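Local coordinates for protein DNA-entry nuclease (Competence-specific nuclease) (Streptococcus agalactiae ILRI112, PDB 4QH0) that probably cleaves DNA without sequence specificity during competence, as a magnesium-binding nuclease of the His-Me finger clan, at residues Tyr104-Asp109 with Ser142-Gln147; Ala45-Lys50 with Lys194-Thr199. The protein carries 1 engineered substitution. One frame throughout, in Å; residues are numbered along the deposited sequence. Where two conformers were deposited one is given.

Contact 1 holds the magnesium site, probably the active site, as in other nucleases of this clan: residues 142-147 carry Asn143, the protein ligand of the magnesium ion, and the strand residue Asp109 of 104-109 braces its amide, while a sulfate lies against Tyr104 at the far end of the same interface. Contact 2 is a surface contact where the loop 45-50 meets residues 194-199, in which strand 188-195 of the large antiparallel sheet ends in a turn. The two centres are 30 Å apart, on opposite sides of the chain's centre, and their nearest atoms about 16 Å, so the contacts do not touch. Along the chain, contact 1 is nested between the two segments of contact 2.

Contact 1: residues Tyr104-Asp109 with Ser142-Gln147; sequences YGHAVD and SNQSNQ. With MG (magnesium ion), chain E; SO4 (sulfate ion), chain G.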
ATOM      1  N   TYR A 104       1.358  15.430  10.441  1.00 33.75           N
ATOM      2  CA  TYR A 104       0.298  14.429  10.433  1.00 33.40           C
ATOM      3  C   TYR A 104      -0.447  14.440  11.767  1.00 32.65           C
ATOM      4  O   TYR A 104      -1.649  14.183  11.818  1.00 28.69           O
ATOM      5  CB  TYR A 104       0.863  13.038  10.147  1.00 27.42           C
ATOM      6  CG  TYR A 104       1.637  12.964   8.854  1.00 29.62           C
ATOM      7  CD1 TYR A 104       0.987  13.024   7.631  1.00 31.06           C
ATOM      8  CD2 TYR A 104       3.018  12.840   8.857  1.00 31.30           C
ATOM      9  CE1 TYR A 104       1.691  12.960   6.443  1.00 34.84           C
ATOM     10  CE2 TYR A 104       3.731  12.774   7.677  1.00 31.91           C
ATOM     11  CZ  TYR A 104       3.063  12.836   6.473  1.00 33.42           C
ATOM     12  OH  TYR A 104       3.776  12.770   5.298  1.00 34.81           O
ATOM     13  N   GLY A 105       0.276  14.738  12.843  1.00 31.05           N
ATOM     14  CA  GLY A 105      -0.320  14.849  14.162  1.00 30.99           C
ATOM     15  C   GLY A 105      -0.542  13.513  14.845  1.00 34.23           C
ATOM     16  O   GLY A 105      -0.841  13.461  16.035  1.00 28.93           O
ATOM     17  N   HIS A 106      -0.402  12.430  14.089  1.00 33.67           N
ATOM     18  CA  HIS A 106      -0.524  11.088  14.640  1.00 23.50           C
ATOM     19  C   HIS A 106       0.370  10.151  13.845  1.00 27.88           C
ATOM     20  O   HIS A 106       0.823  10.493  12.754  1.00 28.55           O
ATOM     21  CB  HIS A 106      -1.976  10.613  14.605  1.00 27.39           C
ATOM     22  CG  HIS A 106      -2.525  10.453  13.222  1.00 29.76           C
ATOM     23  ND1 HIS A 106      -3.253  11.438  12.591  1.00 32.60           N
ATOM     24  CD2 HIS A 106      -2.454   9.419  12.351  1.00 25.42           C
ATOM     25  CE1 HIS A 106      -3.607  11.018  11.389  1.00 31.22           C
ATOM     26  NE2 HIS A 106      -3.133   9.798  11.219  1.00 27.66           N
ATOM     27  N   ALA A 107       0.619   8.968  14.393  1.00 29.51           N
ATOM     28  CA  ALA A 107       1.647   8.084  13.859  1.00 25.48           C
ATOM     29  C   ALA A 107       1.171   7.198  12.714  1.00 26.27           C
ATOM     30  O   ALA A 107       1.800   7.161  11.658  1.00 30.48           O
ATOM     31  CB  ALA A 107       2.211   7.227  14.963  1.00 26.07           C
ATOM     32  N   VAL A 108       0.071   6.483  12.927  1.00 27.63           N
ATOM     33  CA  VAL A 108      -0.346   5.442  11.995  1.00 27.72           C
ATOM     34  C   VAL A 108      -1.756   5.662  11.455  1.00 25.82           C
ATOM     35  O   VAL A 108      -2.617   6.226  12.131  1.00 26.50           O
ATOM     36  CB  VAL A 108      -0.258   4.046  12.651  1.00 26.95           C
ATOM     37  CG1 VAL A 108       1.197   3.651  12.863  1.00 24.40           C
ATOM     38  CG2 VAL A 108      -1.015   4.025  13.968  1.00 23.63           C
ATOM     39  N   ASP A 109      -1.964   5.216  10.219  1.00 26.26           N
ATOM     40  CA  ASP A 109      -3.271   5.223   9.578  1.00 23.08           C
ATOM     41  C   ASP A 109      -3.703   3.791   9.319  1.00 23.30           C
ATOM     42  O   ASP A 109      -2.884   2.874   9.338  1.00 29.75           O
ATOM     43  CB  ASP A 109      -3.216   5.966   8.237  1.00 25.21           C
ATOM     44  CG  ASP A 109      -3.178   7.474   8.395  1.00 28.43           C
ATOM     45  OD1 ASP A 109      -3.688   7.990   9.411  1.00 28.42           O
ATOM     46  OD2 ASP A 109      -2.652   8.148   7.487  1.00 25.85           O
ATOM     47  N   SER A 142       3.722   7.220   4.957  1.00 27.69           N
ATOM     48  CA  SER A 142       3.767   6.299   3.822  1.00 22.82           C
ATOM     49  C   SER A 142       2.374   6.034   3.260  1.00 23.63           C
ATOM     50  O   SER A 142       2.232   5.605   2.118  1.00 25.77           O
ATOM     51  CB  SER A 142       4.442   4.981   4.209  1.00 19.62           C
ATOM     52  OG  SER A 142       3.670   4.256   5.149  1.00 21.16           O
ATOM     53  N   ASN A 143       1.348   6.295   4.064  1.00 26.86           N
ATOM     54  CA  ASN A 143      -0.033   6.171   3.610  1.00 23.97           C
ATOM     55  C   ASN A 143      -0.475   7.393   2.813  1.00 24.85           C
ATOM     56  O   ASN A 143      -1.046   7.263   1.732  1.00 25.64           O
ATOM     57  CB  ASN A 143      -0.975   5.980   4.799  1.00 18.55           C
ATOM     58  CG  ASN A 143      -2.434   5.888   4.379  1.00 25.14           C
ATOM     59  OD1 ASN A 143      -2.775   5.197   3.418  1.00 29.74           O
ATOM     60  ND2 ASN A 143      -3.301   6.596   5.093  1.00 22.75           N
ATOM     61  N   GLN A 144      -0.184   8.577   3.346  1.00 24.77           N
ATOM     62  CA  GLN A 144      -0.772   9.820   2.849  1.00 21.46           C
ATOM     63  C   GLN A 144       0.077  10.592   1.846  1.00 23.16           C
ATOM     64  O   GLN A 144      -0.461  11.350   1.037  1.00 28.67           O
ATOM     65  CB  GLN A 144      -1.061  10.766   4.020  1.00 26.21           C
ATOM     66  CG  GLN A 144      -2.067  10.253   5.029  1.00 26.12           C
ATOM     67  CD  GLN A 144      -2.385  11.285   6.093  1.00 29.51           C
ATOM     68  OE1 GLN A 144      -2.282  12.488   5.855  1.00 31.04           O
ATOM     69  NE2 GLN A 144      -2.769  10.819   7.274  1.00 26.14           N
ATOM     70  N   SER A 145       1.395  10.429   1.908  1.00 25.12           N
ATOM     71  CA  SER A 145       2.297  11.355   1.229  1.00 23.67           C
ATOM     72  C   SER A 145       2.114  11.427  -0.285  1.00 27.29           C
ATOM     73  O   SER A 145       2.257  10.434  -0.998  1.00 27.75           O
ATOM     74  CB  SER A 145       3.755  11.044   1.574  1.00 28.49           C
ATOM     75  OG  SER A 145       4.628  11.942   0.913  1.00 28.91           O
ATOM     76  N   ASN A 146       1.787  12.630  -0.746  1.00 33.54           N
ATOM     77  CA  ASN A 146       1.711  12.946  -2.164  1.00 31.33           C
ATOM     78  C   ASN A 146       2.913  13.780  -2.605  1.00 33.43           C
ATOM     79  O   ASN A 146       2.966  14.254  -3.739  1.00 32.97           O
ATOM     80  CB  ASN A 146       0.412  13.696  -2.469  1.00 30.71           C
ATOM     81  CG  ASN A 146      -0.696  12.775  -2.921  1.00 35.05           C
ATOM     82  OD1 ASN A 146      -0.704  12.317  -4.063  1.00 43.02           O
ATOM     83  ND2 ASN A 146      -1.641  12.500  -2.033  1.00 38.70           N
ATOM     84  N   GLN A 147       3.879  13.950  -1.708  1.00 35.65           N
ATOM     85  CA  GLN A 147       5.067  14.736  -2.010  1.00 34.49           C
ATOM     86  C   GLN A 147       5.858  14.017  -3.092  1.00 34.07           C
ATOM     87  O   GLN A 147       6.396  12.937  -2.859  1.00 33.28           O
ATOM     88  CB  GLN A 147       5.954  14.907  -0.775  1.00 38.27           C
ATOM     89  CG  GLN A 147       5.232  15.214   0.526  1.00 42.16           C
ATOM     90  CD  GLN A 147       6.173  15.155   1.713  1.00 46.73           C
ATOM     91  OE1 GLN A 147       7.230  15.786   1.713  1.00 52.92           O
ATOM     92  NE2 GLN A 147       5.806  14.376   2.723  1.00 42.84           N
TER
HETATM   93 MG    MG E 301      -4.099   4.496   1.904  1.00 35.36          MG
HETATM   94  S   SO4 G 303       2.032  14.976   2.952  0.85 41.77           S
HETATM   95  O1  SO4 G 303       0.890  15.575   3.638  0.85 49.97           O
HETATM   96  O2  SO4 G 303       2.289  13.650   3.510  0.85 30.48           O
HETATM   97  O3  SO4 G 303       1.727  14.880   1.527  0.85 40.66           O
HETATM   98  O4  SO4 G 303       3.212  15.812   3.145  0.85 51.93           O
HETATM   99  O   HOH W   1      -2.918  13.485   9.412  1.00 33.80           O
HETATM  100  O   HOH W   2      -2.461   5.106   0.790  1.00 23.63           O
HETATM  101  O   HOH W   3      -4.962   6.386   2.062  1.00 30.47           O
HETATM  102  O   HOH W   4      -5.355   3.696   3.354  1.00 26.27           O
HETATM  103  O   HOH W   5      -3.001   2.761   2.144  1.00 21.85           O
HETATM  104  O   HOH W   6      -5.185   3.643   0.329  1.00 24.87           O
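Asp109, on the strand that begins at Val108, faces the last turn of helix 140-144 with its CA 6.9 Å from that of Asn143. Gln144 NE2 donates to Asp109 OD2 at 2.7 Å, nearly straight (168°) and onto the syn lone pair, with amide and carboxylate almost coplanar. Asn143 ND2 reaches the same Asp109 OD2 at 2.9 Å from the anti side, tilted out of the carboxylate plane, its own amide turned steeply against the carboxylate. His106 NE2 donates to Asp109 OD1 at 2.6 Å.

Asn143 carries CG anti to its backbone N (chi1 178°), which sends the amide between Asp109 and the metal. Holding ND2 fixes the rotation of the Asn143 amide, whose OD1 binds the magnesium ion at 2.1 Å; five waters complete the octahedron. The antiparallel strands 108-112 and 135-139, followed by this helix, are consistent with the beta-beta-alpha metal finger of the His-Me clan, with Asp109 as a second-shell residue behind the metal ligand.

Gln144 OE1 lies at the edge of the Tyr104 ring, 3.8 Å from CD1, the two planes nearly perpendicular. Tyr104 OH bonds His141 and meets a sulfate oxygen; Gln147 NE2 comes to 3.0 Å from sulfate O4.

Contact 2: residues Ala45-Lys50 with Lys194-Thr199; sequences ADVNVK and KSQDGT
Ala45 presses its methyl against the backbone where strand 188-195 runs out into a turn: CB sits 3.5 Å from Lys194 O and 3.8 Å from Gln196 CA. The same alanine also touches Met69, so Ala45 meets two strands of the large sheet, 188-195 and 66-70, which have strand 170-177 between them. Beyond it, Val47 brings CG1 to 3.2 Å from Gln196 NE2. Two torsions arrange this meeting. Gln196 holds CG opposite its backbone N (chi1 -173°) and stays extended, which carries the amide out across the valine at a slant, NE2 foremost, while Val47 sets CG1 opposite its carbonyl carbon (chi1 -67°), leaving that methyl to do the touching.

In each segment an aspartate forms an Asx turn. Asp46 OD1 accepts from Asn48 N at 3.1 Å, within the type I turn 46-49. In the link from strand 188-195 to strand 201-207, Asp197 OD1 makes the second with Thr199 N at 3.0 Å, and takes Ser195 OG at 2.9 Å from the opposite face of its carboxylate plane. Lys194, whose NZ bonds to Thr41 O, ties the strand to the chain just ahead of Ala45.

No direct hydrogen bond crosses between the segments. A water near Ala45 O offers Gln196 O just a weak bond, so each segment is held by its own bonds, and the two probably meet mainly by van der Waals contact of Ala45 and Val47.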
ATOM      1  N   ALA A  45      -1.538  -6.442 -18.489  1.00 34.24           N
ATOM      2  CA  ALA A  45      -2.907  -5.932 -18.519  1.00 37.83           C
ATOM      3  C   ALA A  45      -3.654  -6.415 -19.763  1.00 46.16           C
ATOM      4  O   ALA A  45      -3.655  -5.742 -20.795  1.00 49.76           O
ATOM      5  CB  ALA A  45      -2.901  -4.415 -18.471  1.00 34.54           C
ATOM      6  N   ASP A  46      -4.301  -7.572 -19.650  1.00 36.76           N
ATOM      7  CA  ASP A  46      -4.968  -8.192 -20.791  1.00 38.83           C
ATOM      8  C   ASP A  46      -6.413  -7.714 -20.915  1.00 44.80           C
ATOM      9  O   ASP A  46      -7.142  -7.640 -19.925  1.00 39.07           O
ATOM     10  CB  ASP A  46      -4.929  -9.716 -20.664  1.00 36.60           C
ATOM     11  CG  ASP A  46      -5.203 -10.420 -21.981  1.00 43.84           C
ATOM     12  OD1 ASP A  46      -6.390 -10.597 -22.329  1.00 41.36           O
ATOM     13  OD2 ASP A  46      -4.231 -10.801 -22.669  1.00 40.44           O
ATOM     14  N   VAL A  47      -6.818  -7.395 -22.140  1.00 37.50           N
ATOM     15  CA  VAL A  47      -8.165  -6.903 -22.416  1.00 42.29           C
ATOM     16  C   VAL A  47      -9.268  -7.798 -21.854  1.00 39.86           C
ATOM     17  O   VAL A  47     -10.376  -7.329 -21.588  1.00 36.12           O
ATOM     18  CB  VAL A  47      -8.408  -6.770 -23.938  1.00 47.84           C
ATOM     19  CG1 VAL A  47      -7.533  -5.677 -24.530  1.00 47.61           C
ATOM     20  CG2 VAL A  47      -8.154  -8.100 -24.637  1.00 48.69           C
ATOM     21  N   ASN A  48      -8.960  -9.078 -21.669  1.00 32.43           N
ATOM     22  CA  ASN A  48      -9.985 -10.076 -21.384  1.00 33.11           C
ATOM     23  C   ASN A  48     -10.241 -10.375 -19.907  1.00 36.59           C
ATOM     24  O   ASN A  48     -11.056 -11.245 -19.590  1.00 44.89           O
ATOM     25  CB  ASN A  48      -9.671 -11.378 -22.129  1.00 44.99           C
ATOM     26  CG  ASN A  48     -10.528 -11.560 -23.364  1.00 44.83           C
ATOM     27  OD1 ASN A  48     -11.680 -11.983 -23.275  1.00 54.56           O
ATOM     28  ND2 ASN A  48      -9.971 -11.241 -24.527  1.00 46.12           N
ATOM     29  N   VAL A  49      -9.557  -9.654 -19.023  0.80 33.48           N
ATOM     30  CA  VAL A  49      -9.790  -9.771 -17.585  0.80 35.01           C
ATOM     31  C   VAL A  49     -10.782  -8.705 -17.136  0.80 32.75           C
ATOM     32  O   VAL A  49     -10.583  -7.516 -17.382  0.80 29.19           O
ATOM     33  CB  VAL A  49      -8.481  -9.623 -16.783  0.80 33.06           C
ATOM     34  CG1 VAL A  49      -8.752  -9.658 -15.278  0.80 32.61           C
ATOM     35  CG2 VAL A  49      -7.512 -10.722 -17.160  0.80 34.90           C
ATOM     36  N   LYS A  50     -11.853  -9.137 -16.475  1.00 33.14           N
ATOM     37  CA  LYS A  50     -12.869  -8.218 -15.992  1.00 30.92           C
ATOM     38  C   LYS A  50     -12.331  -7.501 -14.767  1.00 27.34           C
ATOM     39  O   LYS A  50     -11.437  -8.011 -14.093  1.00 28.42           O
ATOM     40  CB  LYS A  50     -14.128  -9.004 -15.629  1.00 27.56           C
ATOM     41  CG  LYS A  50     -15.397  -8.181 -15.480  1.00 38.69           C
ATOM     42  CD  LYS A  50     -16.592  -9.089 -15.205  1.00 41.43           C
ATOM     43  CE  LYS A  50     -17.914  -8.349 -15.287  1.00 42.47           C
ATOM     44  NZ  LYS A  50     -19.054  -9.279 -15.063  1.00 38.81           N
ATOM     45  N   LYS A 194       0.302  -1.515 -14.164  1.00 22.36           N
ATOM     46  CA  LYS A 194       0.522  -1.396 -15.600  1.00 23.72           C
ATOM     47  C   LYS A 194      -0.805  -1.187 -16.318  1.00 22.32           C
ATOM     48  O   LYS A 194      -1.714  -2.002 -16.196  1.00 22.57           O
ATOM     49  CB  LYS A 194       1.231  -2.634 -16.154  1.00 27.70           C
ATOM     50  CG  LYS A 194       1.781  -2.440 -17.569  1.00 30.93           C
ATOM     51  CD  LYS A 194       2.482  -3.685 -18.104  1.00 30.14           C
ATOM     52  CE  LYS A 194       3.729  -4.032 -17.302  1.00 35.21           C
ATOM     53  NZ  LYS A 194       4.411  -5.274 -17.776  1.00 26.71           N
ATOM     54  N   SER A 195      -0.910  -0.087 -17.057  1.00 27.57           N
ATOM     55  CA  SER A 195      -2.101   0.189 -17.850  1.00 23.83           C
ATOM     56  C   SER A 195      -2.084  -0.650 -19.121  1.00 31.17           C
ATOM     57  O   SER A 195      -1.054  -1.213 -19.488  1.00 30.62           O
ATOM     58  CB  SER A 195      -2.189   1.676 -18.199  1.00 22.72           C
ATOM     59  OG  SER A 195      -1.068   2.100 -18.954  1.00 29.10           O
ATOM     60  N   GLN A 196      -3.231  -0.737 -19.785  1.00 30.13           N
ATOM     61  CA  GLN A 196      -3.360  -1.546 -20.990  1.00 29.47           C
ATOM     62  C   GLN A 196      -2.509  -0.973 -22.117  1.00 28.59           C
ATOM     63  O   GLN A 196      -1.885  -1.716 -22.872  1.00 33.36           O
ATOM     64  CB  GLN A 196      -4.825  -1.611 -21.422  1.00 35.43           C
ATOM     65  CG  GLN A 196      -5.103  -2.568 -22.565  1.00 42.40           C
ATOM     66  CD  GLN A 196      -6.490  -2.384 -23.144  1.00 46.67           C
ATOM     67  OE1 GLN A 196      -7.437  -2.055 -22.429  1.00 34.16           O
ATOM     68  NE2 GLN A 196      -6.614  -2.587 -24.452  1.00 51.26           N
ATOM     69  N   ASP A 197      -2.485   0.352 -22.221  1.00 30.54           N
ATOM     70  CA  ASP A 197      -1.715   1.024 -23.260  1.00 33.11           C
ATOM     71  C   ASP A 197      -0.259   1.247 -22.847  1.00 33.84           C
ATOM     72  O   ASP A 197       0.513   1.854 -23.586  1.00 34.25           O
ATOM     73  CB  ASP A 197      -2.370   2.358 -23.638  1.00 37.79           C
ATOM     74  CG  ASP A 197      -2.579   3.270 -22.445  1.00 34.47           C
ATOM     75  OD1 ASP A 197      -1.739   3.262 -21.521  1.00 30.33           O
ATOM     76  OD2 ASP A 197      -3.591   4.002 -22.432  1.00 44.76           O
ATOM     77  N   GLY A 198       0.100   0.775 -21.655  1.00 30.49           N
ATOM     78  CA  GLY A 198       1.480   0.783 -21.202  1.00 25.76           C
ATOM     79  C   GLY A 198       2.021   2.130 -20.758  1.00 24.38           C
ATOM     80  O   GLY A 198       3.167   2.216 -20.319  1.00 31.23           O
ATOM     81  N   THR A 199       1.212   3.180 -20.864  1.00 31.39           N
ATOM     82  CA  THR A 199       1.663   4.529 -20.520  1.00 28.64           C
ATOM     83  C   THR A 199       1.940   4.671 -19.031  1.00 27.16           C
ATOM     84  O   THR A 199       2.815   5.433 -18.624  1.00 26.64           O
ATOM     85  CB  THR A 199       0.628   5.594 -20.908  1.00 29.14           C
ATOM     86  OG1 THR A 199      -0.672   5.186 -20.467  1.00 31.53           O
ATOM     87  CG2 THR A 199       0.607   5.802 -22.404  1.00 33.27           C
TER
HETATM   88  O   HOH W   7      -2.640  -5.064 -22.881  1.00 43.33           O